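TqaL (Neurospora crassa, PDB 7EEH) is an iron-binding protein of the 2OG-Fe dioxygenase family, with a cupin-type fold built on antiparallel beta-sheet. Local coordinates at residues M22-K27 / I34-S39; K199-D202 / N206-V209; R80-F85 / D293-H298. The protein carries 1 engineered substitution. All coordinates share one frame; numbering follows the deposited sequence.

Interaction 1: M22-K27 / I34-S39; sequences MKLRSK and IFVEGS
Leu24 and Lys27 of helix 12-31 pack on Ile34 and Val36 in a helix-turn-strand unit at one border of the large antiparallel sheet. Strand 33-36 is an outermost strand of that sheet within the chain. The helix segment runs at 145° to the strand segment, so the chain nearly doubles back, and their axes come within 9.4 Å. Leu24 makes two apolar contacts along its length. Its CB lies 4.1 Å from Ile34 CD1, at the base of the side chain. Its CD1 reaches Val36 CG2 at 4.1 Å, the two residues meeting tip to tip. Ile34 points from the strand toward the helix. Its CG1 sits between its own N and carbonyl carbon (chi1 52°). The branch then carries CD1 to Leu24, while CG2 turns to Lys27. Ile140 and Phe136 of helix 128-141 close over the same apolar patch, against Ile34 and Leu24 respectively. Strand 33-36 pairs with strand 243-247 through Ile34 and Val36. The packing reaches a subunit interface, because Lys27 also touches Glu37 of a third subunit. No direct hydrogen bond joins the two segments. The Lys27 chain bends at chi3 (80°) and brings its amino group to a water that donates to Phe35 O at 2.8 Å. The modelled distance from that water to Lys27 NZ is too short to trust, so this bond is doubtful. The aliphatic part of Lys27 crosses obliquely over the Ile34 branch, with Lys27 CE 3.7 Å from Ile34 CG2.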
HETATM    1  N   MSE B  22      11.950  -5.966   0.292  1.00 21.06           N
HETATM    2  CA  MSE B  22      12.974  -5.325  -0.562  1.00 18.10           C
HETATM    3  C   MSE B  22      13.375  -3.956   0.030  1.00 21.45           C
HETATM    4  O   MSE B  22      14.529  -3.617  -0.043  1.00 16.77           O
HETATM    5  CB  MSE B  22      12.489  -5.275  -2.004  1.00 20.01           C
HETATM    6  CG  MSE B  22      12.343  -6.617  -2.635  1.00 22.38           C
HETATM    7 SE   MSE B  22      14.027  -7.551  -2.705  1.00 29.62          SE
HETATM    8  CE  MSE B  22      13.932  -8.836  -1.415  1.00 24.29           C
ATOM      9  N   LYS B  23      12.432  -3.207   0.599  1.00 19.20           N
ATOM     10  CA  LYS B  23      12.800  -1.958   1.267  1.00 20.47           C
ATOM     11  C   LYS B  23      13.731  -2.217   2.454  1.00 22.41           C
ATOM     12  O   LYS B  23      14.750  -1.538   2.625  1.00 21.75           O
ATOM     13  CB  LYS B  23      11.552  -1.211   1.727  1.00 20.56           C
ATOM     14  CG  LYS B  23      10.711  -0.674   0.592  1.00 23.35           C
ATOM     15  CD  LYS B  23       9.460  -0.007   1.144  1.00 27.31           C
ATOM     16  CE  LYS B  23       8.723   0.745   0.042  1.00 31.31           C
ATOM     17  NZ  LYS B  23       7.292   0.942   0.411  1.00 33.18           N
ATOM     18  N   LEU B  24      13.386  -3.190   3.301  1.00 19.45           N
ATOM     19  CA  LEU B  24      14.261  -3.544   4.416  1.00 20.97           C
ATOM     20  C   LEU B  24      15.635  -3.957   3.913  1.00 19.13           C
ATOM     21  O   LEU B  24      16.655  -3.629   4.530  1.00 19.20           O
ATOM     22  CB  LEU B  24      13.631  -4.669   5.260  1.00 21.11           C
ATOM     23  CG  LEU B  24      12.349  -4.291   6.007  1.00 20.24           C
ATOM     24  CD1 LEU B  24      11.659  -5.514   6.636  1.00 21.58           C
ATOM     25  CD2 LEU B  24      12.651  -3.240   7.057  1.00 21.38           C
ATOM     26  N   ARG B  25      15.680  -4.684   2.791  1.00 17.58           N
ATOM     27  CA  ARG B  25      16.960  -5.111   2.236  1.00 18.13           C
ATOM     28  C   ARG B  25      17.834  -3.911   1.863  1.00 19.74           C
ATOM     29  O   ARG B  25      19.044  -3.915   2.114  1.00 18.17           O
ATOM     30  CB  ARG B  25      16.719  -6.003   1.017  1.00 21.63           C
ATOM     31  CG  ARG B  25      17.981  -6.448   0.296  1.00 22.80           C
ATOM     32  CD  ARG B  25      17.643  -7.373  -0.840  1.00 22.43           C
ATOM     33  NE  ARG B  25      18.801  -7.891  -1.549  1.00 20.90           N
ATOM     34  CZ  ARG B  25      19.492  -7.206  -2.457  1.00 28.28           C
ATOM     35  NH1 ARG B  25      19.162  -5.951  -2.759  1.00 23.20           N
ATOM     36  NH2 ARG B  25      20.537  -7.770  -3.040  1.00 24.30           N
ATOM     37  N   SER B  26      17.238  -2.876   1.266  1.00 20.34           N
ATOM     38  CA  SER B  26      18.003  -1.667   0.944  1.00 22.56           C
ATOM     39  C   SER B  26      18.566  -1.021   2.197  1.00 18.34           C
ATOM     40  O   SER B  26      19.707  -0.540   2.200  1.00 18.57           O
ATOM     41  CB  SER B  26      17.125  -0.667   0.194  1.00 24.48           C
ATOM     42  OG  SER B  26      16.897  -1.125  -1.116  1.00 34.52           O
ATOM     43  N   LYS B  27      17.785  -1.012   3.280  1.00 16.63           N
ATOM     44  CA  LYS B  27      18.254  -0.456   4.547  1.00 20.37           C
ATOM     45  C   LYS B  27      19.368  -1.310   5.138  1.00 22.53           C
ATOM     46  O   LYS B  27      20.307  -0.787   5.744  1.00 20.53           O
ATOM     47  CB  LYS B  27      17.078  -0.342   5.518  1.00 21.14           C
ATOM     48  CG  LYS B  27      17.370   0.403   6.808  1.00 35.11           C
ATOM     49  CD  LYS B  27      16.082   0.697   7.604  1.00 33.26           C
ATOM     50  CE  LYS B  27      15.597  -0.515   8.401  1.00 39.96           C
ATOM     51  NZ  LYS B  27      14.258  -0.278   9.051  1.00 33.50           N
ATOM     52  N   ILE B  34      19.719  -4.495  10.499  1.00 18.21           N
ATOM     53  CA  ILE B  34      18.358  -3.985  10.619  1.00 19.35           C
ATOM     54  C   ILE B  34      17.707  -4.635  11.825  1.00 19.83           C
ATOM     55  O   ILE B  34      17.948  -5.808  12.130  1.00 18.61           O
ATOM     56  CB  ILE B  34      17.470  -4.260   9.384  1.00 23.35           C
ATOM     57  CG1 ILE B  34      17.491  -5.749   8.996  1.00 18.04           C
ATOM     58  CG2 ILE B  34      17.867  -3.382   8.216  1.00 22.73           C
ATOM     59  CD1 ILE B  34      16.460  -6.086   7.924  1.00 17.50           C
ATOM     60  N   PHE B  35      16.853  -3.876  12.499  1.00 18.51           N
ATOM     61  CA  PHE B  35      16.006  -4.412  13.556  1.00 18.43           C
ATOM     62  C   PHE B  35      14.562  -4.218  13.133  1.00 23.41           C
ATOM     63  O   PHE B  35      14.176  -3.119  12.729  1.00 19.12           O
ATOM     64  CB  PHE B  35      16.280  -3.734  14.894  1.00 22.36           C
ATOM     65  CG  PHE B  35      15.477  -4.313  16.043  1.00 24.32           C
ATOM     66  CD1 PHE B  35      15.770  -5.573  16.548  1.00 23.07           C
ATOM     67  CD2 PHE B  35      14.436  -3.592  16.616  1.00 23.41           C
ATOM     68  CE1 PHE B  35      15.039  -6.102  17.612  1.00 21.08           C
ATOM     69  CE2 PHE B  35      13.699  -4.126  17.668  1.00 25.09           C
ATOM     70  CZ  PHE B  35      14.009  -5.379  18.163  1.00 24.00           C
ATOM     71  N   VAL B  36      13.784  -5.289  13.164  1.00 19.07           N
ATOM     72  CA  VAL B  36      12.408  -5.242  12.701  1.00 22.34           C
ATOM     73  C   VAL B  36      11.526  -5.625  13.874  1.00 23.14           C
ATOM     74  O   VAL B  36      11.674  -6.719  14.430  1.00 20.22           O
ATOM     75  CB  VAL B  36      12.163  -6.168  11.501  1.00 22.63           C
ATOM     76  CG1 VAL B  36      10.758  -5.956  10.969  1.00 21.87           C
ATOM     77  CG2 VAL B  36      13.198  -5.907  10.401  1.00 20.94           C
ATOM     78  N   GLU B  37      10.635  -4.720  14.268  1.00 22.06           N
ATOM     79  CA  GLU B  37       9.726  -5.011  15.365  1.00 23.13           C
ATOM     80  C   GLU B  37       8.757  -6.120  14.976  1.00 20.02           C
ATOM     81  O   GLU B  37       8.315  -6.203  13.826  1.00 19.39           O
ATOM     82  CB  GLU B  37       8.953  -3.753  15.756  1.00 27.29           C
ATOM     83  CG  GLU B  37       9.826  -2.535  15.868  1.00 35.22           C
ATOM     84  CD  GLU B  37       9.835  -1.972  17.255  1.00 32.93           C
ATOM     85  OE1 GLU B  37       8.875  -2.236  17.996  1.00 40.59           O
ATOM     86  OE2 GLU B  37      10.811  -1.280  17.609  1.00 42.95           O
ATOM     87  N   GLY B  38       8.411  -6.963  15.953  1.00 20.68           N
ATOM     88  CA  GLY B  38       7.521  -8.087  15.681  1.00 21.54           C
ATOM     89  C   GLY B  38       6.190  -7.672  15.082  1.00 23.45           C
ATOM     90  O   GLY B  38       5.639  -8.374  14.233  1.00 22.80           O
ATOM     91  N   SER B  39       5.654  -6.525  15.513  1.00 21.70           N
ATOM     92  CA  SER B  39       4.424  -6.008  14.914  1.00 25.29           C
ATOM     93  C   SER B  39       4.578  -5.783  13.415  1.00 26.32           C
ATOM     94  O   SER B  39       3.607  -5.945  12.663  1.00 27.26           O
ATOM     95  CB  SER B  39       3.993  -4.707  15.608  1.00 23.22           C
ATOM     96  OG  SER B  39       5.009  -3.722  15.592  1.00 26.07           O
TER
HETATM   97  O   HOH W   1      13.239  -2.322  10.181  1.00 31.10           O

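Interaction 2: K199-D202 / N206-V209; sequences KNMD and NSAV
Met201 meets Ser207 and Ala208 across the loop that leads from strand 190-199 of the large sheet to strand 209-213 of the small one. Such a crossing between two sheets fits the double-stranded beta-helix of the cupin clan. Met201 is modelled as selenomethionine, and its CB points toward the opposite side of the loop. The chain leaves the backbone nearly straight, with CG anti to N (chi1 170°), and this carries CG across to Ser207. Met201 CG lies 3.4 Å from Ser207 OG, a plain van der Waals approach. The next atom, Met201 SE, is 3.9 Å from the same Ser207 OG. It is also 4.2 Å from Ala208 CB, so the selenium is the atom that spans both residues. The chain bends at chi3 (73°) before the terminal methyl. Arg269 of strand 267-277 touches both Met201 and Ala208. Ser207 OG is hydrogen-bonded to Leu259 N, and Asp202 is also bonded to Leu259 through its backbone, so one residue ties both sides of the loop. The contact stands back from the metal: the side chain of Ala208 is about 13 Å from the iron ion held by His184, Asp186 and His253. The backbone of Asp202 also approaches Ser207. Asp202 O is modelled 2.9 Å from Ser207 CB. This is unusually short for a carbon and an oxygen that are not bonded, and it may reflect local error in the model. Asp202 O is 3.2 Å from Ser207 OG, but the angle is too poor for a hydrogen bond.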
ATOM      1  N   LYS B 199       9.951 -15.312  29.987  1.00 37.23           N
ATOM      2  CA  LYS B 199       9.261 -15.546  31.259  1.00 37.56           C
ATOM      3  C   LYS B 199      10.042 -14.870  32.376  1.00 40.19           C
ATOM      4  O   LYS B 199      11.216 -15.193  32.583  1.00 40.29           O
ATOM      5  CB  LYS B 199       9.128 -17.044  31.545  1.00 37.05           C
ATOM      6  CG  LYS B 199       8.049 -17.427  32.577  1.00 45.14           C
ATOM      7  CD  LYS B 199       8.067 -18.942  32.878  1.00 43.65           C
ATOM      8  CE  LYS B 199       9.310 -19.362  33.684  1.00 43.29           C
ATOM      9  NZ  LYS B 199       9.317 -20.803  34.083  1.00 43.29           N
ATOM     10  N   ASN B 200       9.391 -13.940  33.088  1.00 44.02           N
ATOM     11  CA  ASN B 200       9.976 -13.270  34.261  1.00 39.87           C
ATOM     12  C   ASN B 200      11.217 -12.466  33.888  1.00 40.84           C
ATOM     13  O   ASN B 200      12.196 -12.398  34.635  1.00 41.26           O
ATOM     14  CB  ASN B 200      10.294 -14.263  35.385  1.00 44.37           C
ATOM     15  CG  ASN B 200      10.781 -13.567  36.666  1.00 42.39           C
ATOM     16  OD1 ASN B 200      10.351 -12.453  36.991  1.00 41.63           O
ATOM     17  ND2 ASN B 200      11.713 -14.203  37.364  1.00 41.97           N
HETATM   18  N   MSE B 201      11.180 -11.837  32.728  1.00 43.75           N
HETATM   19  CA  MSE B 201      12.346 -11.104  32.286  1.00 41.65           C
HETATM   20  C   MSE B 201      12.131  -9.619  32.489  1.00 41.85           C
HETATM   21  O   MSE B 201      11.173  -9.057  31.971  1.00 47.11           O
HETATM   22  CB  MSE B 201      12.644 -11.423  30.818  1.00 42.39           C
HETATM   23  CG  MSE B 201      13.687 -10.549  30.169  1.00 43.42           C
HETATM   24 SE   MSE B 201      14.347 -11.332  28.465  1.00 48.57          SE
HETATM   25  CE  MSE B 201      12.870 -11.026  27.337  1.00 32.69           C
ATOM     26  N   ASP B 202      13.026  -8.993  33.255  1.00 45.61           N
ATOM     27  CA  ASP B 202      12.952  -7.557  33.516  1.00 51.33           C
ATOM     28  C   ASP B 202      13.327  -6.783  32.256  1.00 53.77           C
ATOM     29  O   ASP B 202      14.484  -6.803  31.835  1.00 54.85           O
ATOM     30  CB  ASP B 202      13.879  -7.180  34.669  1.00 51.76           C
ATOM     31  CG  ASP B 202      13.679  -5.748  35.137  1.00 54.02           C
ATOM     32  OD1 ASP B 202      12.734  -5.082  34.653  1.00 59.07           O
ATOM     33  OD2 ASP B 202      14.468  -5.287  35.988  1.00 58.09           O
ATOM     34  N   ASN B 206      18.730  -3.115  31.415  0.63 46.58           N
ATOM     35  CA  ASN B 206      19.393  -3.576  30.202  0.63 41.80           C
ATOM     36  C   ASN B 206      19.574  -5.088  30.311  0.63 40.43           C
ATOM     37  O   ASN B 206      20.667  -5.627  30.496  0.63 40.84           O
ATOM     38  CB  ASN B 206      20.687  -2.817  29.964  0.63 41.36           C
ATOM     39  CG  ASN B 206      20.510  -1.716  28.931  0.63 39.62           C
ATOM     40  OD1 ASN B 206      19.419  -1.156  28.807  0.63 37.25           O
ATOM     41  ND2 ASN B 206      21.564  -1.411  28.178  0.63 36.30           N
ATOM     42  N   SER B 207      18.426  -5.763  30.235  1.00 37.86           N
ATOM     43  CA  SER B 207      18.356  -7.218  30.225  1.00 38.87           C
ATOM     44  C   SER B 207      18.290  -7.743  28.786  1.00 32.75           C
ATOM     45  O   SER B 207      17.460  -7.300  27.986  1.00 33.20           O
ATOM     46  CB  SER B 207      17.146  -7.664  31.053  1.00 38.69           C
ATOM     47  OG  SER B 207      16.548  -8.852  30.580  1.00 39.23           O
ATOM     48  N   ALA B 208      19.196  -8.663  28.469  1.00 29.07           N
ATOM     49  CA  ALA B 208      19.286  -9.282  27.142  1.00 29.42           C
ATOM     50  C   ALA B 208      19.324  -8.234  26.025  1.00 25.75           C
ATOM     51  O   ALA B 208      18.565  -8.289  25.058  1.00 25.65           O
ATOM     52  CB  ALA B 208      18.143 -10.270  26.931  1.00 27.87           C
ATOM     53  N   VAL B 209      20.234  -7.269  26.166  1.00 29.80           N
ATOM     54  CA  VAL B 209      20.424  -6.202  25.186  1.00 28.69           C
ATOM     55  C   VAL B 209      21.554  -6.606  24.251  1.00 28.05           C
ATOM     56  O   VAL B 209      22.611  -7.052  24.710  1.00 26.64           O
ATOM     57  CB  VAL B 209      20.731  -4.859  25.872  1.00 29.08           C
ATOM     58  CG1 VAL B 209      21.265  -3.847  24.870  1.00 31.89           C
ATOM     59  CG2 VAL B 209      19.478  -4.314  26.553  1.00 30.61           C
TER

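Interaction 3: R80-F85 / D293-H298; sequences RFCFDF and DSFRPH
Arg80 and Ser294 supply the polar part of the contact. The guanidinium of Arg80 meets Ser294 O at its edge, near its own plane. The bond from Arg80 NH2 is nearly straight, at 176°. Its modelled length of 2.5 Å, from Arg80 NH2 to Ser294 O, is shorter than expected, and the exact value is doubtful. Arg80 NH1 adds a weak, bent bond to the same Ser294 O at 3.3 Å. One carbonyl oxygen thus receives two N-H groups. A bend at chi3 (65°) turns the guanidinium toward it. Arg80 NH1 also donates to Glu94 O, which helps fix the rotation of the group.

The charged neighbour is Asp293, whose OD1 is 4.6 Å from Arg80 NH2. The opposite charges lie near each other without contact. Asp293 OD1 makes a salt bridge with Arg277, and OD2 accepts from Val280 N.

In the fold, the contact lays the loop before strand 304-306 against strand 74-84 of the large antiparallel sheet. Within the loop, Ser294 OG accepts from Arg296 N at 3.3 Å in an ST turn. The same hydroxyl is hydrogen-bonded to Glu94 OE2.

The apolar part is a sulfur-aromatic contact. Cys82 SG lies 4.9 Å from the centroid of the Phe295 ring and approaches it obliquely. The ring atom nearest to Cys82 SG is Phe295 CD1, at 3.9 Å.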
ATOM      1  N   ARG B  80      20.666 -27.937  10.456  1.00 27.59           N
ATOM      2  CA  ARG B  80      21.348 -27.302   9.340  1.00 26.28           C
ATOM      3  C   ARG B  80      20.385 -27.212   8.171  1.00 26.36           C
ATOM      4  O   ARG B  80      19.715 -28.198   7.838  1.00 23.88           O
ATOM      5  CB  ARG B  80      22.593 -28.084   8.916  1.00 28.45           C
ATOM      6  CG  ARG B  80      23.731 -28.099   9.921  1.00 31.95           C
ATOM      7  CD  ARG B  80      24.771 -29.162   9.541  1.00 34.62           C
ATOM      8  NE  ARG B  80      25.425 -28.849   8.288  1.00 40.60           N
ATOM      9  CZ  ARG B  80      25.371 -29.579   7.177  1.00 37.17           C
ATOM     10  NH1 ARG B  80      24.703 -30.726   7.118  1.00 29.29           N
ATOM     11  NH2 ARG B  80      26.012 -29.142   6.113  1.00 28.49           N
ATOM     12  N   PHE B  81      20.329 -26.037   7.550  1.00 26.50           N
ATOM     13  CA  PHE B  81      19.549 -25.823   6.343  1.00 23.28           C
ATOM     14  C   PHE B  81      20.466 -25.296   5.255  1.00 23.99           C
ATOM     15  O   PHE B  81      21.556 -24.796   5.525  1.00 25.21           O
ATOM     16  CB  PHE B  81      18.392 -24.853   6.575  1.00 22.89           C
ATOM     17  CG  PHE B  81      17.417 -25.316   7.617  1.00 20.11           C
ATOM     18  CD1 PHE B  81      17.651 -25.069   8.960  1.00 24.00           C
ATOM     19  CD2 PHE B  81      16.270 -26.002   7.254  1.00 20.60           C
ATOM     20  CE1 PHE B  81      16.755 -25.502   9.929  1.00 20.66           C
ATOM     21  CE2 PHE B  81      15.369 -26.443   8.216  1.00 22.98           C
ATOM     22  CZ  PHE B  81      15.614 -26.192   9.554  1.00 20.49           C
ATOM     23  N   CYS B  82      20.017 -25.442   4.017  1.00 23.59           N
ATOM     24  CA  CYS B  82      20.728 -24.962   2.843  1.00 25.42           C
ATOM     25  C   CYS B  82      19.843 -23.967   2.106  1.00 25.73           C
ATOM     26  O   CYS B  82      18.719 -24.298   1.714  1.00 26.82           O
ATOM     27  CB  CYS B  82      21.105 -26.120   1.914  1.00 24.53           C
ATOM     28  SG  CYS B  82      21.785 -25.554   0.334  1.00 30.91           S
ATOM     29  N   PHE B  83      20.330 -22.745   1.944  1.00 27.55           N
ATOM     30  CA  PHE B  83      19.749 -21.829   0.971  1.00 24.12           C
ATOM     31  C   PHE B  83      20.356 -22.179  -0.387  1.00 27.39           C
ATOM     32  O   PHE B  83      21.545 -21.949  -0.616  1.00 29.08           O
ATOM     33  CB  PHE B  83      20.027 -20.380   1.358  1.00 25.07           C
ATOM     34  CG  PHE B  83      19.207 -19.876   2.525  1.00 24.28           C
ATOM     35  CD1 PHE B  83      17.848 -19.661   2.396  1.00 23.75           C
ATOM     36  CD2 PHE B  83      19.812 -19.586   3.737  1.00 25.85           C
ATOM     37  CE1 PHE B  83      17.104 -19.167   3.460  1.00 25.82           C
ATOM     38  CE2 PHE B  83      19.079 -19.100   4.805  1.00 25.63           C
ATOM     39  CZ  PHE B  83      17.720 -18.894   4.667  1.00 23.99           C
ATOM     40  N   ASP B  84      19.560 -22.777  -1.268  1.00 30.33           N
ATOM     41  CA  ASP B  84      20.020 -23.256  -2.568  1.00 32.64           C
ATOM     42  C   ASP B  84      19.507 -22.293  -3.632  1.00 31.10           C
ATOM     43  O   ASP B  84      18.307 -22.273  -3.936  1.00 31.80           O
ATOM     44  CB  ASP B  84      19.520 -24.678  -2.825  1.00 29.00           C
ATOM     45  CG  ASP B  84      20.169 -25.320  -4.042  1.00 35.87           C
ATOM     46  OD1 ASP B  84      20.552 -24.583  -4.972  1.00 33.15           O
ATOM     47  OD2 ASP B  84      20.302 -26.564  -4.058  1.00 36.15           O
ATOM     48  N   PHE B  85      20.402 -21.504  -4.200  1.00 32.86           N
ATOM     49  CA  PHE B  85      19.980 -20.492  -5.156  1.00 34.04           C
ATOM     50  C   PHE B  85      20.022 -20.979  -6.598  1.00 38.19           C
ATOM     51  O   PHE B  85      19.755 -20.192  -7.508  1.00 39.31           O
ATOM     52  CB  PHE B  85      20.807 -19.225  -4.965  1.00 33.72           C
ATOM     53  CG  PHE B  85      20.328 -18.395  -3.815  1.00 34.72           C
ATOM     54  CD1 PHE B  85      19.129 -17.705  -3.904  1.00 35.21           C
ATOM     55  CD2 PHE B  85      21.031 -18.354  -2.627  1.00 33.74           C
ATOM     56  CE1 PHE B  85      18.664 -16.960  -2.841  1.00 35.02           C
ATOM     57  CE2 PHE B  85      20.564 -17.614  -1.554  1.00 30.52           C
ATOM     58  CZ  PHE B  85      19.386 -16.915  -1.664  1.00 29.67           C
ATOM     59  N   ASP B 293      31.562 -28.856   4.273  1.00 42.23           N
ATOM     60  CA  ASP B 293      30.153 -28.955   4.606  1.00 36.79           C
ATOM     61  C   ASP B 293      29.489 -30.027   3.761  1.00 36.40           C
ATOM     62  O   ASP B 293      29.690 -30.086   2.542  1.00 35.52           O
ATOM     63  CB  ASP B 293      29.464 -27.615   4.372  1.00 34.98           C
ATOM     64  CG  ASP B 293      30.028 -26.534   5.236  1.00 30.95           C
ATOM     65  OD1 ASP B 293      29.903 -26.666   6.467  1.00 30.03           O
ATOM     66  OD2 ASP B 293      30.606 -25.571   4.692  1.00 31.70           O
ATOM     67  N   SER B 294      28.688 -30.870   4.395  1.00 32.31           N
ATOM     68  CA  SER B 294      27.889 -31.834   3.664  1.00 33.41           C
ATOM     69  C   SER B 294      26.578 -31.180   3.259  1.00 33.85           C
ATOM     70  O   SER B 294      25.938 -30.511   4.075  1.00 28.50           O
ATOM     71  CB  SER B 294      27.617 -33.074   4.516  1.00 31.58           C
ATOM     72  OG  SER B 294      26.384 -33.665   4.154  1.00 35.23           O
ATOM     73  N   PHE B 295      26.173 -31.374   2.007  1.00 33.36           N
ATOM     74  CA  PHE B 295      24.892 -30.874   1.531  1.00 30.87           C
ATOM     75  C   PHE B 295      23.888 -31.993   1.283  1.00 32.82           C
ATOM     76  O   PHE B 295      22.870 -31.779   0.616  1.00 33.24           O
ATOM     77  CB  PHE B 295      25.088 -30.016   0.284  1.00 34.96           C
ATOM     78  CG  PHE B 295      25.712 -28.679   0.578  1.00 35.11           C
ATOM     79  CD1 PHE B 295      24.945 -27.640   1.097  1.00 32.85           C
ATOM     80  CD2 PHE B 295      27.066 -28.472   0.374  1.00 36.92           C
ATOM     81  CE1 PHE B 295      25.514 -26.411   1.385  1.00 32.48           C
ATOM     82  CE2 PHE B 295      27.652 -27.242   0.658  1.00 32.98           C
ATOM     83  CZ  PHE B 295      26.875 -26.211   1.162  1.00 35.59           C
ATOM     84  N   ARG B 296      24.137 -33.173   1.836  1.00 34.14           N
ATOM     85  CA  ARG B 296      23.156 -34.243   1.765  1.00 35.28           C
ATOM     86  C   ARG B 296      21.887 -33.824   2.501  1.00 33.56           C
ATOM     87  O   ARG B 296      21.961 -33.367   3.650  1.00 32.59           O
ATOM     88  CB  ARG B 296      23.728 -35.527   2.365  1.00 31.39           C
ATOM     89  CG  ARG B 296      24.987 -35.991   1.639  1.00 40.79           C
ATOM     90  CD  ARG B 296      25.487 -37.341   2.138  1.00 42.63           C
ATOM     91  NE  ARG B 296      24.426 -38.342   2.151  1.00 47.17           N
ATOM     92  CZ  ARG B 296      23.966 -38.967   1.071  1.00 51.69           C
ATOM     93  NH1 ARG B 296      24.474 -38.699  -0.130  1.00 49.67           N
ATOM     94  NH2 ARG B 296      22.997 -39.868   1.193  1.00 49.65           N
ATOM     95  N   PRO B 297      20.721 -33.935   1.882  1.00 30.60           N
ATOM     96  CA  PRO B 297      19.485 -33.612   2.591  1.00 31.87           C
ATOM     97  C   PRO B 297      19.214 -34.625   3.693  1.00 36.40           C
ATOM     98  O   PRO B 297      19.761 -35.733   3.717  1.00 35.55           O
ATOM     99  CB  PRO B 297      18.414 -33.666   1.497  1.00 35.71           C
ATOM    100  CG  PRO B 297      19.025 -34.471   0.401  1.00 40.91           C
ATOM    101  CD  PRO B 297      20.493 -34.242   0.463  1.00 37.26           C
ATOM    102  N   HIS B 298      18.378 -34.212   4.640  1.00 33.02           N
ATOM    103  CA  HIS B 298      18.091 -35.055   5.790  1.00 33.00           C
ATOM    104  C   HIS B 298      17.180 -36.190   5.358  1.00 34.79           C
ATOM    105  O   HIS B 298      16.153 -35.962   4.714  1.00 32.02           O
ATOM    106  CB  HIS B 298      17.441 -34.235   6.904  1.00 29.26           C
ATOM    107  CG  HIS B 298      17.601 -34.825   8.269  1.00 31.18           C
ATOM    108  ND1 HIS B 298      17.062 -36.044   8.621  1.00 31.39           N
ATOM    109  CD2 HIS B 298      18.214 -34.349   9.379  1.00 31.48           C
ATOM    110  CE1 HIS B 298      17.348 -36.299   9.887  1.00 31.41           C
ATOM    111  NE2 HIS B 298      18.048 -35.286  10.367  1.00 31.74           N
TER

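The three contacts are spread around one fold and do not touch each other. Interaction 1 comes first along the chain. Interaction 3 then joins strand 74-84 to a loop more than 200 residues later, and interaction 2 falls between these two ends. Interactions 1 and 3 both reach the large antiparallel sheet, with centres 26 Å apart. Interaction 2 has its centre 23 Å from that of interaction 1. Interactions 2 and 3 lie on opposite sides of the chain's centre, with centres 34 Å apart. Interaction 1 holds the N-terminal helix on an outer strand, interaction 2 closes the intersheet loop on itself, and interaction 3 lays the late loop on strand 74-84.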